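Local coordinates for protein iron transport multicopper oxidase FET3 (Saccharomyces cerevisiae, PDB 1ZPU) that oxidises ferrous to ferric iron with four copper ions while reducing dioxygen to water, supplying the high-affinity iron permease, and also oxidises cuprous copper, at residues M59-H62 against G63-Q66; L353-G356 against D357-N361; F372-E375 against K376-V380; F394-G398 against H399-T403. One frame throughout, in Å; residues are numbered along the deposited sequence.

Contact 1: residues M59-H62 against G63-Q66. With CU1 (copper (I) ion), chain B; CU1 (copper (I) ion), chain C; NAG (2-acetamido-2-deoxy-beta-D-glucopyranose), chain D.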
loop_
_atom_site.group_PDB
_atom_site.type_symbol
_atom_site.label_atom_id
_atom_site.label_comp_id
_atom_site.label_asym_id
_atom_site.label_seq_id
_atom_site.Cartn_x
_atom_site.Cartn_y
_atom_site.Cartn_z
ATOM N N MET A 59 7.305 9.319 -5.690
ATOM C CA MET A 59 6.254 9.482 -4.691
ATOM C C MET A 59 4.959 9.002 -5.272
ATOM O O MET A 59 4.578 9.411 -6.369
ATOM C CB MET A 59 6.111 10.945 -4.275
ATOM C CG MET A 59 5.165 11.181 -3.103
ATOM S SD MET A 59 5.630 12.639 -2.136
ATOM C CE MET A 59 5.453 13.895 -3.385
ATOM N N HIS A 60 4.291 8.128 -4.527
ATOM C CA HIS A 60 3.023 7.562 -4.932
ATOM C C HIS A 60 1.961 7.995 -3.942
ATOM O O HIS A 60 2.203 7.996 -2.746
ATOM C CB HIS A 60 3.125 6.045 -4.944
ATOM C CG HIS A 60 1.800 5.346 -5.000
ATOM N ND1 HIS A 60 0.843 5.638 -5.946
ATOM C CD2 HIS A 60 1.287 4.349 -4.247
ATOM C CE1 HIS A 60 -0.211 4.869 -5.759
ATOM N NE2 HIS A 60 0.036 4.073 -4.740
ATOM N N PHE A 61 0.784 8.352 -4.441
ATOM C CA PHE A 61 -0.321 8.766 -3.590
ATOM C C PHE A 61 -1.355 7.655 -3.498
ATOM O O PHE A 61 -2.177 7.468 -4.394
ATOM C CB PHE A 61 -0.878 10.094 -4.077
ATOM C CG PHE A 61 0.187 11.117 -4.277
ATOM C CD1 PHE A 61 0.887 11.189 -5.498
ATOM C CD2 PHE A 61 0.561 11.957 -3.235
ATOM C CE1 PHE A 61 1.909 12.100 -5.675
ATOM C CE2 PHE A 61 1.591 12.877 -3.409
ATOM C CZ PHE A 61 2.261 12.950 -4.629
ATOM N N HIS A 62 -1.272 6.912 -2.400
ATOM C CA HIS A 62 -1.937 5.630 -2.247
ATOM C C HIS A 62 -3.436 5.773 -2.204
ATOM O O HIS A 62 -3.985 6.387 -1.283
ATOM C CB HIS A 62 -1.471 4.958 -0.959
ATOM C CG HIS A 62 -1.983 3.565 -0.798
ATOM N ND1 HIS A 62 -1.153 2.468 -0.780
ATOM C CD2 HIS A 62 -3.246 3.089 -0.664
ATOM C CE1 HIS A 62 -1.882 1.376 -0.637
ATOM N NE2 HIS A 62 -3.154 1.723 -0.570
ATOM N N GLY A 63 -4.103 5.176 -3.185
ATOM C CA GLY A 63 -5.558 5.086 -3.158
ATOM C C GLY A 63 -6.212 6.016 -4.149
ATOM O O GLY A 63 -7.342 5.787 -4.570
ATOM N N LEU A 64 -5.496 7.066 -4.526
ATOM C CA LEU A 64 -5.986 8.037 -5.479
ATOM C C LEU A 64 -6.085 7.404 -6.862
ATOM O O LEU A 64 -5.191 6.678 -7.287
ATOM C CB LEU A 64 -5.059 9.245 -5.467
ATOM C CG LEU A 64 -5.345 10.375 -4.463
ATOM C CD1 LEU A 64 -5.679 9.934 -3.047
ATOM C CD2 LEU A 64 -4.204 11.370 -4.451
ATOM N N PHE A 65 -7.189 7.653 -7.553
ATOM C CA PHE A 65 -7.487 6.937 -8.795
ATOM C C PHE A 65 -6.728 7.463 -10.004
ATOM O O PHE A 65 -6.627 6.779 -11.022
ATOM C CB PHE A 65 -8.991 6.940 -9.075
ATOM C CG PHE A 65 -9.807 6.165 -8.062
ATOM C CD1 PHE A 65 -9.269 5.056 -7.402
ATOM C CD2 PHE A 65 -11.117 6.533 -7.784
ATOM C CE1 PHE A 65 -10.012 4.353 -6.472
ATOM C CE2 PHE A 65 -11.863 5.826 -6.859
ATOM C CZ PHE A 65 -11.315 4.734 -6.208
ATOM N N GLN A 66 -6.209 8.685 -9.888
ATOM C CA GLN A 66 -5.422 9.328 -10.939
ATOM C C GLN A 66 -6.113 9.246 -12.306
ATOM O O GLN A 66 -5.467 9.077 -13.340
ATOM C CB GLN A 66 -3.992 8.751 -10.976
ATOM C CG GLN A 66 -3.185 8.865 -9.654
ATOM C CD GLN A 66 -2.910 10.314 -9.214
ATOM O OE1 GLN A 66 -3.108 11.274 -9.976
ATOM N NE2 GLN A 66 -2.443 10.470 -7.979
HETATM CU CU CU1 B . -1.466 2.687 -4.372
HETATM CU CU CU1 C . 0.781 2.364 -0.990
HETATM C C1 NAG D . -12.793 7.824 -14.466
HETATM C C2 NAG D . -13.684 7.039 -13.503
HETATM C C3 NAG D . -14.984 6.582 -14.158
HETATM C C4 NAG D . -15.682 7.756 -14.857
HETATM C C5 NAG D . -14.669 8.523 -15.729
HETATM C C6 NAG D . -15.286 9.754 -16.379
HETATM C C7 NAG D . -12.676 5.876 -11.610
HETATM C C8 NAG D . -11.792 4.746 -11.169
HETATM N N2 NAG D . -12.980 5.909 -12.918
HETATM O O3 NAG D . -15.820 6.062 -13.152
HETATM O O4 NAG D . -16.827 7.326 -15.586
HETATM O O5 NAG D . -13.545 8.925 -14.952
HETATM O O6 NAG D . -15.701 10.648 -15.370
HETATM O O7 NAG D . -13.076 6.707 -10.780
#
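Phe61 and Leu64 meet at the ends of a type II beta turn, where Leu64 CD2 packs against Phe61 CB at 3.6 Å. The phenyl ring itself swings off beyond this point towards strands 43-49 and 100-105. Gln66 comes back near it, with its NE2 4.2 Å from Phe61 CD1, and Phe93 of strand 88-94 also touches Leu64.

The polar tie within the turn is slight: Leu64 N gives a weak hydrogen bond to Phe61 O, 3.3 Å long. Gly63 occupies the third position with phi at 107°, a backbone region that glycine enters far more readily than other residues.

Metal bonds are the third kind of interaction. Both imidazoles extend opposite their own backbone nitrogens (chi1 165° at His60, -173° at His62), yet they use different ring nitrogens: His60 NE2 holds the type 2 copper at 2.1 Å, and His62 ND1 holds one type 3 copper at 1.9 Å. The second nitrogens are also engaged, His60 ND1 by Asp73 O and His62 NE2 by Asp437.

On the outer side, Phe65 CD2 lies 3.6 Å from O7 of the N-acetylglucosamine on Asn67, and the same ring touches Gly398 and Ala400. With a serine here, the acetamido group and the 398-400 backbone would probably lose the aromatic surface between them.

This is the His-X-His-Gly motif of multicopper oxidases: alternation along the strand sends two histidines to the coppers and Phe61 into the apolar core, while second-shell acceptors probably fix the imidazole orientation.

Contact 2: residues L353-G356 against D357-N361. With NAG (2-acetamido-2-deoxy-beta-D-glucopyranose), chain E.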
loop_
_atom_site.group_PDB
_atom_site.type_symbol
_atom_site.label_atom_id
_atom_site.label_comp_id
_atom_site.label_asym_id
_atom_site.label_seq_id
_atom_site.Cartn_x
_atom_site.Cartn_y
_atom_site.Cartn_z
ATOM N N LEU A 353 2.339 5.281 -24.813
ATOM C CA LEU A 353 2.228 6.607 -25.405
ATOM C C LEU A 353 3.058 6.808 -26.672
ATOM O O LEU A 353 3.022 7.888 -27.268
ATOM C CB LEU A 353 2.551 7.688 -24.376
ATOM C CG LEU A 353 1.492 7.825 -23.284
ATOM C CD1 LEU A 353 1.937 8.825 -22.227
ATOM C CD2 LEU A 353 0.128 8.204 -23.853
ATOM N N SER A 354 3.794 5.785 -27.100
ATOM C CA SER A 354 4.588 5.908 -28.329
ATOM C C SER A 354 4.584 4.658 -29.209
ATOM O O SER A 354 5.395 4.542 -30.123
ATOM C CB SER A 354 6.025 6.339 -28.012
ATOM O OG SER A 354 6.628 5.442 -27.101
ATOM N N SER A 355 3.661 3.742 -28.933
ATOM C CA SER A 355 3.500 2.517 -29.714
ATOM C C SER A 355 2.393 2.649 -30.754
ATOM O O SER A 355 2.222 1.769 -31.600
ATOM C CB SER A 355 3.178 1.339 -28.793
ATOM O OG SER A 355 2.009 1.587 -28.022
ATOM N N GLY A 356 1.638 3.741 -30.675
ATOM C CA GLY A 356 0.527 3.990 -31.585
ATOM C C GLY A 356 -0.549 2.923 -31.529
ATOM O O GLY A 356 -1.172 2.701 -30.497
ATOM N N ASP A 357 -0.755 2.246 -32.648
ATOM C CA ASP A 357 -1.833 1.273 -32.764
ATOM C C ASP A 357 -1.440 -0.132 -32.307
ATOM O O ASP A 357 -2.258 -1.051 -32.336
ATOM C CB ASP A 357 -2.405 1.280 -34.184
ATOM C CG ASP A 357 -3.154 2.573 -34.498
ATOM O OD1 ASP A 357 -3.289 2.924 -35.697
ATOM O OD2 ASP A 357 -3.604 3.245 -33.533
ATOM N N GLN A 358 -0.198 -0.285 -31.857
ATOM C CA GLN A 358 0.317 -1.576 -31.408
ATOM C C GLN A 358 0.204 -1.738 -29.887
ATOM O O GLN A 358 0.691 -2.716 -29.303
ATOM C CB GLN A 358 1.775 -1.729 -31.832
ATOM C CG GLN A 358 1.987 -1.912 -33.311
ATOM C CD GLN A 358 3.159 -2.823 -33.606
ATOM O OE1 GLN A 358 4.169 -2.394 -34.166
ATOM N NE2 GLN A 358 3.032 -4.092 -33.219
ATOM N N ALA A 359 -0.445 -0.772 -29.252
ATOM C CA ALA A 359 -0.599 -0.749 -27.810
ATOM C C ALA A 359 -1.504 -1.863 -27.271
ATOM O O ALA A 359 -1.496 -2.138 -26.077
ATOM C CB ALA A 359 -1.117 0.613 -27.384
ATOM N N ASN A 360 -2.279 -2.490 -28.149
ATOM C CA ASN A 360 -3.183 -3.569 -27.759
ATOM C C ASN A 360 -2.502 -4.932 -27.754
ATOM O O ASN A 360 -3.047 -5.905 -27.224
ATOM C CB ASN A 360 -4.417 -3.610 -28.670
ATOM C CG ASN A 360 -5.533 -4.489 -28.106
ATOM O OD1 ASN A 360 -5.669 -4.627 -26.884
ATOM N ND2 ASN A 360 -6.336 -5.085 -29.001
ATOM N N ASN A 361 -1.316 -4.996 -28.356
ATOM C CA ASN A 361 -0.516 -6.220 -28.398
ATOM C C ASN A 361 0.326 -6.358 -27.124
ATOM O O ASN A 361 1.243 -5.572 -26.886
ATOM C CB ASN A 361 0.366 -6.219 -29.652
ATOM C CG ASN A 361 1.264 -7.441 -29.748
ATOM O OD1 ASN A 361 1.119 -8.409 -28.995
ATOM N ND2 ASN A 361 2.200 -7.400 -30.690
HETATM C C1 NAG E . -7.339 -5.938 -28.385
HETATM C C2 NAG E . -7.624 -7.399 -28.760
HETATM C C3 NAG E . -8.853 -7.624 -29.675
HETATM C C4 NAG E . -9.704 -6.390 -30.054
HETATM C C5 NAG E . -9.196 -5.057 -29.469
HETATM C C6 NAG E . -10.284 -3.996 -29.321
HETATM C C7 NAG E . -5.456 -8.600 -28.852
HETATM C C8 NAG E . -4.156 -8.605 -29.612
HETATM N N2 NAG E . -6.463 -7.952 -29.442
HETATM O O3 NAG E . -9.698 -8.621 -29.125
HETATM O O4 NAG E . -9.772 -6.309 -31.470
HETATM O O5 NAG E . -8.572 -5.266 -28.215
HETATM O O6 NAG E . -9.659 -2.715 -29.300
HETATM O O7 NAG E . -5.552 -9.177 -27.765
#
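Ser355 O receives the N-H of Gln358 in a nearly straight hydrogen bond of 3.2 Å. The bond closes a tight turn with Gly356 and Asp357 at its corners. Gly356 has phi 60° and psi -118°, the first-corner angles of a type II' turn, a conformation that a residue with a beta carbon adopts only at a cost. Gly356 O is hydrogen-bonded to Gln485 NE2 of helix 481-486.

The side-chain contact is small. Ser355 OG sits between its own backbone N and carbonyl carbon (chi1 57°), which leaves it 3.3 Å from Ala359 CB. A serine suits the place because its short hydroxyl reaches back to the carbonyls of Thr351 and Val352, at the end of the preceding helix, where its hydrogen bonding is weak and shared between the two. A small residue fits at Ala359, whose methyl also lies 3.7 Å from Gly356 O, with Pro481 and Gln485 packed on it.

A type I turn follows, closed by Asn361 N on Gln358 O at 3.2 Å. At its second corner Asn360 leads outward, and its ND2 is joined to C1 of an N-acetylglucosamine by a covalent bond of 1.5 Å.

Two consecutive turns held by backbone bonds, with few apolar contacts, fit a surface loop of the third cupredoxin domain, and they present the asparagine of an Asn-X-Ser sequon where a glycan can be attached.

Contact 3: residues F372-E375 against K376-V380. With NAG (2-acetamido-2-deoxy-beta-D-glucopyranose), chain E.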
loop_
_atom_site.group_PDB
_atom_site.type_symbol
_atom_site.label_atom_id
_atom_site.label_comp_id
_atom_site.label_asym_id
_atom_site.label_seq_id
_atom_site.Cartn_x
_atom_site.Cartn_y
_atom_site.Cartn_z
ATOM N N PHE A 372 -0.788 -7.378 -18.196
ATOM C CA PHE A 372 -2.074 -7.755 -18.768
ATOM C C PHE A 372 -2.739 -6.536 -19.376
ATOM O O PHE A 372 -2.618 -5.427 -18.842
ATOM C CB PHE A 372 -2.991 -8.327 -17.700
ATOM C CG PHE A 372 -2.476 -9.576 -17.077
ATOM C CD1 PHE A 372 -1.499 -9.519 -16.078
ATOM C CD2 PHE A 372 -2.967 -10.814 -17.474
ATOM C CE1 PHE A 372 -1.017 -10.679 -15.492
ATOM C CE2 PHE A 372 -2.502 -11.977 -16.896
ATOM C CZ PHE A 372 -1.520 -11.914 -15.900
ATOM N N ILE A 373 -3.440 -6.735 -20.488
ATOM C CA ILE A 373 -4.200 -5.649 -21.098
ATOM C C ILE A 373 -5.689 -5.805 -20.812
ATOM O O ILE A 373 -6.265 -6.868 -21.031
ATOM C CB ILE A 373 -3.932 -5.524 -22.606
ATOM C CG1 ILE A 373 -2.427 -5.398 -22.842
ATOM C CG2 ILE A 373 -4.674 -4.318 -23.180
ATOM C CD1 ILE A 373 -2.043 -5.332 -24.295
ATOM N N LEU A 374 -6.296 -4.737 -20.308
ATOM C CA LEU A 374 -7.713 -4.750 -19.984
ATOM C C LEU A 374 -8.505 -3.958 -21.016
ATOM O O LEU A 374 -8.062 -2.900 -21.448
ATOM C CB LEU A 374 -7.945 -4.175 -18.587
ATOM C CG LEU A 374 -7.061 -4.620 -17.414
ATOM C CD1 LEU A 374 -7.436 -3.809 -16.185
ATOM C CD2 LEU A 374 -7.153 -6.114 -17.128
ATOM N N GLU A 375 -9.677 -4.470 -21.399
ATOM C CA GLU A 375 -10.502 -3.865 -22.455
ATOM C C GLU A 375 -11.421 -2.745 -21.974
ATOM O O GLU A 375 -11.768 -2.671 -20.796
ATOM C CB GLU A 375 -11.328 -4.925 -23.190
ATOM C CG GLU A 375 -10.514 -5.925 -24.015
ATOM C CD GLU A 375 -9.730 -5.292 -25.172
ATOM O OE1 GLU A 375 -10.307 -4.484 -25.947
ATOM O OE2 GLU A 375 -8.531 -5.623 -25.304
ATOM N N LYS A 376 -11.834 -1.909 -22.927
ATOM C CA LYS A 376 -12.549 -0.639 -22.684
ATOM C C LYS A 376 -13.349 -0.524 -21.397
ATOM O O LYS A 376 -13.046 0.340 -20.583
ATOM C CB LYS A 376 -13.384 -0.171 -23.894
ATOM C CG LYS A 376 -13.789 -1.251 -24.935
ATOM C CD LYS A 376 -14.854 -0.709 -25.912
ATOM C CE LYS A 376 -15.493 -1.817 -26.756
ATOM N NZ LYS A 376 -15.904 -2.989 -25.914
ATOM N N ASP A 377 -14.355 -1.368 -21.192
ATOM C CA ASP A 377 -15.141 -1.276 -19.950
ATOM C C ASP A 377 -15.347 -2.613 -19.262
ATOM O O ASP A 377 -16.263 -2.766 -18.456
ATOM C CB ASP A 377 -16.506 -0.615 -20.202
ATOM C CG ASP A 377 -16.509 0.893 -19.929
ATOM O OD1 ASP A 377 -15.883 1.339 -18.937
ATOM O OD2 ASP A 377 -17.177 1.631 -20.701
ATOM N N GLU A 378 -14.489 -3.574 -19.571
ATOM C CA GLU A 378 -14.717 -4.945 -19.155
ATOM C C GLU A 378 -14.689 -5.139 -17.657
ATOM O O GLU A 378 -14.033 -4.386 -16.926
ATOM C CB GLU A 378 -13.706 -5.878 -19.805
ATOM C CG GLU A 378 -12.255 -5.636 -19.439
ATOM C CD GLU A 378 -11.326 -6.686 -20.042
ATOM O OE1 GLU A 378 -11.776 -7.464 -20.923
ATOM O OE2 GLU A 378 -10.140 -6.732 -19.640
ATOM N N ILE A 379 -15.406 -6.157 -17.196
ATOM C CA ILE A 379 -15.357 -6.537 -15.793
ATOM C C ILE A 379 -14.194 -7.514 -15.594
ATOM O O ILE A 379 -14.148 -8.587 -16.207
ATOM C CB ILE A 379 -16.714 -7.108 -15.329
ATOM C CG1 ILE A 379 -17.733 -5.969 -15.210
ATOM C CG2 ILE A 379 -16.574 -7.863 -13.996
ATOM C CD1 ILE A 379 -19.138 -6.358 -15.625
ATOM N N VAL A 380 -13.243 -7.113 -14.754
ATOM C CA VAL A 380 -12.031 -7.892 -14.496
ATOM C C VAL A 380 -12.106 -8.580 -13.137
ATOM O O VAL A 380 -12.543 -7.992 -12.156
ATOM C CB VAL A 380 -10.758 -7.004 -14.539
ATOM C CG1 VAL A 380 -9.498 -7.838 -14.311
ATOM C CG2 VAL A 380 -10.658 -6.266 -15.863
HETATM C C1 NAG E . -7.339 -5.938 -28.385
HETATM C C2 NAG E . -7.624 -7.399 -28.760
HETATM C C3 NAG E . -8.853 -7.624 -29.675
HETATM C C4 NAG E . -9.704 -6.390 -30.054
HETATM C C5 NAG E . -9.196 -5.057 -29.469
HETATM C C6 NAG E . -10.284 -3.996 -29.321
HETATM C C7 NAG E . -5.456 -8.600 -28.852
HETATM C C8 NAG E . -4.156 -8.605 -29.612
HETATM N N2 NAG E . -6.463 -7.952 -29.442
HETATM O O3 NAG E . -9.698 -8.621 -29.125
HETATM O O4 NAG E . -9.772 -6.309 -31.470
HETATM O O5 NAG E . -8.572 -5.266 -28.215
HETATM O O6 NAG E . -9.659 -2.715 -29.300
HETATM O O7 NAG E . -5.552 -9.177 -27.765
#
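Glu378 reaches back across the turn and crosses Leu374 at about a right angle, running alongside the backbone of Glu375. Its CG lies between the backbone N and carbonyl carbon (chi1 63°) and the rest of the chain is extended, a shape that brings the carboxylate beside the end of strand 371-374. There OE2 accepts the N-H of Glu375 at 2.9 Å. The donor comes from well above the carboxylate plane, 79° out of it. In return Glu378 N bonds to Glu375 O at 3.1 Å, so the two glutamates are tied twice, once through a side chain and once through the backbone of a beta turn.

The two carboxylate planes are nearly perpendicular (82°). Glu378 OE1 rests 3.4 Å from Glu375 CB, whereas Glu375 bends outward to lie against the ring-oxygen side of the sugar on Asn360. Glu375 OE2 and Glu378 OE1 stay 5.8 Å apart, which probably limits their repulsion. Lys376 and Asp377 occupy the exposed corners, where charged side chains can meet solvent.

Next to these polar groups, Leu374 and Val380 also cross at about a right angle, with CD2 of Leu374 3.7 Å from CG2 of Val380. Phe451 touches both, so branched apolar residues fit this buried level.

Strand 371-374 belongs to one sheet and strand 379-386 to the other: this is a sheet-to-sheet connection of a cupredoxin beta sandwich, from an edge strand of one sheet to an inner strand of the other, here in the third, plastocyanin-like domain.

Contact 4: residues F394-G398 against H399-T403. With CU1 (copper (I) ion), chain B; CU1 (copper (I) ion), chain F.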
loop_
_atom_site.group_PDB
_atom_site.type_symbol
_atom_site.label_atom_id
_atom_site.label_comp_id
_atom_site.label_asym_id
_atom_site.label_seq_id
_atom_site.Cartn_x
_atom_site.Cartn_y
_atom_site.Cartn_z
ATOM N N PHE A 394 -2.296 -7.463 -0.510
ATOM C CA PHE A 394 -2.148 -7.022 -1.877
ATOM C C PHE A 394 -2.931 -5.758 -2.112
ATOM O O PHE A 394 -4.025 -5.579 -1.575
ATOM C CB PHE A 394 -2.555 -8.111 -2.865
ATOM C CG PHE A 394 -1.610 -9.266 -2.887
ATOM C CD1 PHE A 394 -1.833 -10.377 -2.089
ATOM C CD2 PHE A 394 -0.463 -9.223 -3.671
ATOM C CE1 PHE A 394 -0.936 -11.436 -2.086
ATOM C CE2 PHE A 394 0.435 -10.295 -3.671
ATOM C CZ PHE A 394 0.185 -11.402 -2.880
ATOM N N HIS A 395 -2.346 -4.879 -2.916
ATOM C CA HIS A 395 -2.923 -3.594 -3.178
ATOM C C HIS A 395 -2.989 -3.356 -4.685
ATOM O O HIS A 395 -2.096 -3.792 -5.438
ATOM C CB HIS A 395 -2.138 -2.510 -2.443
ATOM C CG HIS A 395 -2.354 -1.134 -2.988
ATOM N ND1 HIS A 395 -3.573 -0.493 -2.933
ATOM C CD2 HIS A 395 -1.513 -0.293 -3.634
ATOM C CE1 HIS A 395 -3.469 0.687 -3.509
ATOM N NE2 HIS A 395 -2.230 0.834 -3.941
ATOM N N LEU A 396 -4.064 -2.682 -5.112
ATOM C CA LEU A 396 -4.313 -2.410 -6.516
ATOM C C LEU A 396 -4.380 -0.922 -6.779
ATOM O O LEU A 396 -5.220 -0.229 -6.206
ATOM C CB LEU A 396 -5.618 -3.072 -6.961
ATOM C CG LEU A 396 -6.124 -2.844 -8.397
ATOM C CD1 LEU A 396 -5.215 -3.477 -9.469
ATOM C CD2 LEU A 396 -7.562 -3.359 -8.523
ATOM N N HIS A 397 -3.500 -0.430 -7.650
ATOM C CA HIS A 397 -3.499 0.984 -8.031
ATOM C C HIS A 397 -4.706 1.292 -8.916
ATOM O O HIS A 397 -5.206 0.403 -9.614
ATOM C CB HIS A 397 -2.231 1.334 -8.787
ATOM C CG HIS A 397 -1.009 1.409 -7.931
ATOM N ND1 HIS A 397 -0.176 2.506 -7.927
ATOM C CD2 HIS A 397 -0.464 0.521 -7.065
ATOM C CE1 HIS A 397 0.825 2.289 -7.095
ATOM N NE2 HIS A 397 0.674 1.092 -6.558
ATOM N N GLY A 398 -5.182 2.539 -8.864
ATOM C CA GLY A 398 -6.218 3.026 -9.776
ATOM C C GLY A 398 -7.666 2.636 -9.505
ATOM O O GLY A 398 -8.573 3.141 -10.161
ATOM N N HIS A 399 -7.892 1.737 -8.553
ATOM C CA HIS A 399 -9.239 1.244 -8.266
ATOM C C HIS A 399 -9.454 0.898 -6.794
ATOM O O HIS A 399 -8.510 0.574 -6.062
ATOM C CB HIS A 399 -9.539 -0.023 -9.065
ATOM C CG HIS A 399 -9.413 0.131 -10.545
ATOM N ND1 HIS A 399 -10.423 0.640 -11.326
ATOM C CD2 HIS A 399 -8.409 -0.198 -11.392
ATOM C CE1 HIS A 399 -10.040 0.635 -12.591
ATOM N NE2 HIS A 399 -8.821 0.129 -12.657
ATOM N N ALA A 400 -10.708 0.969 -6.369
ATOM C CA ALA A 400 -11.160 0.263 -5.185
ATOM C C ALA A 400 -11.955 -0.939 -5.697
ATOM O O ALA A 400 -12.940 -0.778 -6.417
ATOM C CB ALA A 400 -12.027 1.160 -4.335
ATOM N N PHE A 401 -11.520 -2.144 -5.355
ATOM C CA PHE A 401 -12.147 -3.353 -5.890
ATOM C C PHE A 401 -13.226 -3.928 -4.981
ATOM O O PHE A 401 -13.285 -3.608 -3.801
ATOM C CB PHE A 401 -11.090 -4.419 -6.155
ATOM C CG PHE A 401 -10.118 -4.577 -5.042
ATOM C CD1 PHE A 401 -8.858 -4.011 -5.129
ATOM C CD2 PHE A 401 -10.465 -5.274 -3.894
ATOM C CE1 PHE A 401 -7.945 -4.139 -4.087
ATOM C CE2 PHE A 401 -9.567 -5.412 -2.846
ATOM C CZ PHE A 401 -8.302 -4.847 -2.940
ATOM N N GLN A 402 -14.068 -4.786 -5.544
ATOM C CA GLN A 402 -15.046 -5.549 -4.764
ATOM C C GLN A 402 -14.407 -6.839 -4.265
ATOM O O GLN A 402 -13.866 -7.614 -5.057
ATOM C CB GLN A 402 -16.290 -5.897 -5.601
ATOM C CG GLN A 402 -16.982 -4.697 -6.222
ATOM C CD GLN A 402 -18.355 -5.010 -6.804
ATOM O OE1 GLN A 402 -18.637 -6.141 -7.205
ATOM N NE2 GLN A 402 -19.219 -3.987 -6.871
ATOM N N THR A 403 -14.468 -7.069 -2.957
ATOM C CA THR A 403 -13.972 -8.304 -2.369
ATOM C C THR A 403 -15.107 -9.297 -2.308
ATOM O O THR A 403 -16.010 -9.164 -1.478
ATOM C CB THR A 403 -13.464 -8.076 -0.940
ATOM O OG1 THR A 403 -12.499 -7.016 -0.930
ATOM C CG2 THR A 403 -12.815 -9.335 -0.408
HETATM CU CU CU1 B . -1.466 2.687 -4.372
HETATM CU CU CU1 F . 2.289 0.290 -5.412
#
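Phe401 turns the edge of its ring to Leu396: CD2 of the leucine lies near the ring plane, 3.7 Å from Phe401 CD1. Elsewhere on that rim Thr403 OG1 also lies in plane. The His399 ring is covered on one face by the carbonyl oxygen of Gly398, 3.1 Å from His399 CG. The type 2 copper stands 3.4 Å above the His397 ring, over its centre, while the backbone N of His397 lies over a face of the His395 ring.

Leucine suits its place because Leu396 CG, trans to the backbone N (chi1 176°), carries Leu396 CD2 into the angle between His399 CB, 3.9 Å from that methyl, and the phenylalanine edge. Phe451 and Phe461 complete the apolar surroundings of Leu396.

Alternation along strand 392-396 and just past its end sends the neighbouring histidines the other way. Together with His392 of the type 1 site they form the His-X-X-His-X-His motif of multicopper oxidases: His395 NE2 binds the type 2 copper and His397 NE2 a type 3 copper, at 2.1 Å each. The two rings stack on His62 and His60 respectively, and His397 ND1 is hydrogen-bonded to Asp73 OD2. Gly398 follows with a positive phi of 78°, easy without a side chain, and leads the chain round to strand 401-406.

His399 binds no copper; its NE2 is hydrogen-bonded to Glu479. A valine in its place is likely to leave the Glu479 carboxylate without this partner. Phe401 continues inward, against Leu439 and Ile449.

Contacts 1 and 4 are buried, their centres 12 Å apart, and supply histidines from the first and third cupredoxin domains; the type 2 copper is shared between them, so the trinuclear cluster sits at the domain interface. Contacts 2 and 3 lie farther out, in the third domain only, and meet at one sugar, with Asn360 packed on Ile373 and Glu375. Contact 2 is a surface loop held by backbone bonds; contact 3 is partly buried, a charged turn next to an apolar pair. Contacts 3 and 4 involve the same two sheets without touching. Metal ligation and aromatic packing thus mark the centre, and carboxylates and glycan the periphery.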